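Local atomic coordinates of anaphase-promoting complex subunit CUT9 (Schizosaccharomyces pombe, PDB entry 2XPI), a protein that serves as a TPR-repeat subunit of the anaphase-promoting complex, the E3 ubiquitin ligase that controls progression through mitosis and G1. Residues E371-L377 / M402-F406. Numbering follows the deposited sequence.
Sequences EKAVTWL and MDPQF
Ala373 and Phe406 meet where the first turn of helix 373-385 faces the loop after helix 389-402. Ala373 CB sits 3.7 Å from Asp403 CB and 4.0 Å from Phe406 CD2. Farther round the ring, Phe406 CE2 lies 3.8 Å from Leu377 CG, and Phe406 CZ is 4.0 Å from Val374 CG1; both aliphatic side chains cross the phenylalanine roughly at right angles. A chi1 of -160° sets the Phe406 ring anti to N, its CD2-CE2-CZ side toward the helix. Beside this patch, Met402 SD makes an oblique Met-aromatic contact with Trp376, 4.5 Å from the centroid of the five-membered ring. The contact lies in the ninth TPR repeat, an antiparallel helix pair, and joins the start of its first helix to the exit from its second. In the next shell, Pro370 O accepts from Trp376 NE1, while Lys398 makes a cation-pi contact with the indole. A leucine in place of Trp376 would probably leave Met402 SD without its aromatic neighbour and Pro370 O without the indole donor. A type I turn, with Phe406 N bonded to Asp403 O (2.7 Å), helps place the phenylalanine, and Asp403 OD1 accepts from Gln405 N in an Asx turn.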
loop_
_atom_site.group_PDB
_atom_site.type_symbol
_atom_site.label_atom_id
_atom_site.label_comp_id
_atom_site.label_asym_id
_atom_site.label_seq_id
_atom_site.Cartn_x
_atom_site.Cartn_y
_atom_site.Cartn_z
ATOM N N GLU A 371 5.606 -11.411 7.493
ATOM C CA GLU A 371 6.468 -10.673 6.584
ATOM C C GLU A 371 7.627 -10.003 7.315
ATOM O O GLU A 371 8.425 -9.299 6.698
ATOM C CB GLU A 371 5.651 -9.640 5.786
ATOM C CG GLU A 371 5.299 -8.352 6.550
ATOM C CD GLU A 371 4.310 -8.562 7.708
ATOM O OE1 GLU A 371 3.601 -9.597 7.721
ATOM O OE2 GLU A 371 4.241 -7.680 8.605
ATOM N N LYS A 372 7.711 -10.221 8.626
ATOM C CA LYS A 372 8.772 -9.642 9.444
ATOM C C LYS A 372 9.828 -10.687 9.765
ATOM O O LYS A 372 9.491 -11.807 10.144
ATOM C CB LYS A 372 8.213 -9.105 10.767
ATOM C CG LYS A 372 7.106 -8.067 10.651
ATOM C CD LYS A 372 7.539 -6.855 9.845
ATOM C CE LYS A 372 8.626 -6.065 10.561
ATOM N NZ LYS A 372 9.279 -5.046 9.669
ATOM N N ALA A 373 11.095 -10.299 9.629
ATOM C CA ALA A 373 12.253 -11.140 9.979
ATOM C C ALA A 373 12.258 -11.611 11.435
ATOM O O ALA A 373 12.677 -12.730 11.719
ATOM C CB ALA A 373 13.557 -10.416 9.675
ATOM N N VAL A 374 11.804 -10.768 12.359
ATOM C CA VAL A 374 11.724 -11.196 13.749
ATOM C C VAL A 374 10.869 -12.436 13.875
ATOM O O VAL A 374 11.143 -13.294 14.706
ATOM C CB VAL A 374 11.067 -10.164 14.677
ATOM C CG1 VAL A 374 11.887 -10.032 15.961
ATOM C CG2 VAL A 374 10.884 -8.840 13.975
ATOM N N THR A 375 9.804 -12.511 13.083
ATOM C CA THR A 375 8.891 -13.638 13.193
ATOM C C THR A 375 9.647 -14.940 13.040
ATOM O O THR A 375 9.433 -15.882 13.797
ATOM C CB THR A 375 7.772 -13.574 12.165
ATOM O OG1 THR A 375 6.865 -12.549 12.564
ATOM C CG2 THR A 375 7.017 -14.901 12.105
ATOM N N TRP A 376 10.559 -14.979 12.078
ATOM C CA TRP A 376 11.275 -16.214 11.802
ATOM C C TRP A 376 12.491 -16.424 12.701
ATOM O O TRP A 376 12.933 -17.544 12.872
ATOM C CB TRP A 376 11.556 -16.346 10.314
ATOM C CG TRP A 376 10.266 -16.148 9.553
ATOM C CD1 TRP A 376 9.857 -15.014 8.930
ATOM C CD2 TRP A 376 9.195 -17.086 9.412
ATOM N NE1 TRP A 376 8.617 -15.190 8.378
ATOM C CE2 TRP A 376 8.183 -16.454 8.666
ATOM C CE3 TRP A 376 8.995 -18.402 9.836
ATOM C CZ2 TRP A 376 6.997 -17.092 8.323
ATOM C CZ3 TRP A 376 7.807 -19.036 9.499
ATOM C CH2 TRP A 376 6.830 -18.383 8.744
ATOM N N LEU A 377 12.984 -15.352 13.316
ATOM C CA LEU A 377 13.947 -15.471 14.408
ATOM C C LEU A 377 13.303 -16.278 15.518
ATOM O O LEU A 377 13.931 -17.153 16.097
ATOM C CB LEU A 377 14.326 -14.092 14.936
ATOM C CG LEU A 377 15.603 -13.753 15.737
ATOM C CD1 LEU A 377 15.243 -13.262 17.113
ATOM C CD2 LEU A 377 16.672 -14.833 15.802
ATOM N N MET A 402 15.548 -12.290 4.825
ATOM C CA MET A 402 14.501 -11.277 4.823
ATOM C C MET A 402 15.022 -9.922 5.277
ATOM O O MET A 402 14.548 -8.889 4.808
ATOM C CB MET A 402 13.360 -11.692 5.740
ATOM C CG MET A 402 12.337 -12.590 5.089
ATOM S SD MET A 402 10.986 -12.952 6.216
ATOM C CE MET A 402 11.648 -14.448 6.904
ATOM N N ASP A 403 15.981 -9.938 6.201
ATOM C CA ASP A 403 16.640 -8.728 6.675
ATOM C C ASP A 403 18.117 -8.989 6.977
ATOM O O ASP A 403 18.502 -9.274 8.118
ATOM C CB ASP A 403 15.931 -8.158 7.903
ATOM C CG ASP A 403 16.503 -6.811 8.329
ATOM O OD1 ASP A 403 17.505 -6.368 7.707
ATOM O OD2 ASP A 403 15.945 -6.198 9.279
ATOM N N PRO A 404 18.954 -8.874 5.942
ATOM C CA PRO A 404 20.385 -9.166 6.019
ATOM C C PRO A 404 21.085 -8.299 7.046
ATOM O O PRO A 404 22.230 -8.559 7.396
ATOM C CB PRO A 404 20.891 -8.814 4.621
ATOM C CG PRO A 404 19.683 -8.790 3.735
ATOM C CD PRO A 404 18.533 -8.418 4.600
ATOM N N GLN A 405 20.418 -7.261 7.513
ATOM C CA GLN A 405 21.007 -6.377 8.517
ATOM C C GLN A 405 20.680 -6.833 9.948
ATOM O O GLN A 405 21.193 -6.281 10.930
ATOM C CB GLN A 405 20.538 -4.942 8.286
ATOM C CG GLN A 405 21.662 -3.976 7.929
ATOM C CD GLN A 405 22.332 -4.289 6.608
ATOM O OE1 GLN A 405 21.699 -4.746 5.662
ATOM N NE2 GLN A 405 23.626 -4.033 6.536
ATOM N N PHE A 406 19.844 -7.867 10.045
ATOM C CA PHE A 406 19.333 -8.379 11.312
ATOM C C PHE A 406 20.322 -9.287 12.054
ATOM O O PHE A 406 20.360 -10.501 11.833
ATOM C CB PHE A 406 18.035 -9.146 11.049
ATOM C CG PHE A 406 17.178 -9.309 12.266
ATOM C CD1 PHE A 406 17.110 -8.298 13.220
ATOM C CD2 PHE A 406 16.442 -10.458 12.459
ATOM C CE1 PHE A 406 16.318 -8.444 14.351
ATOM C CE2 PHE A 406 15.657 -10.604 13.571
ATOM C CZ PHE A 406 15.593 -9.600 14.524
#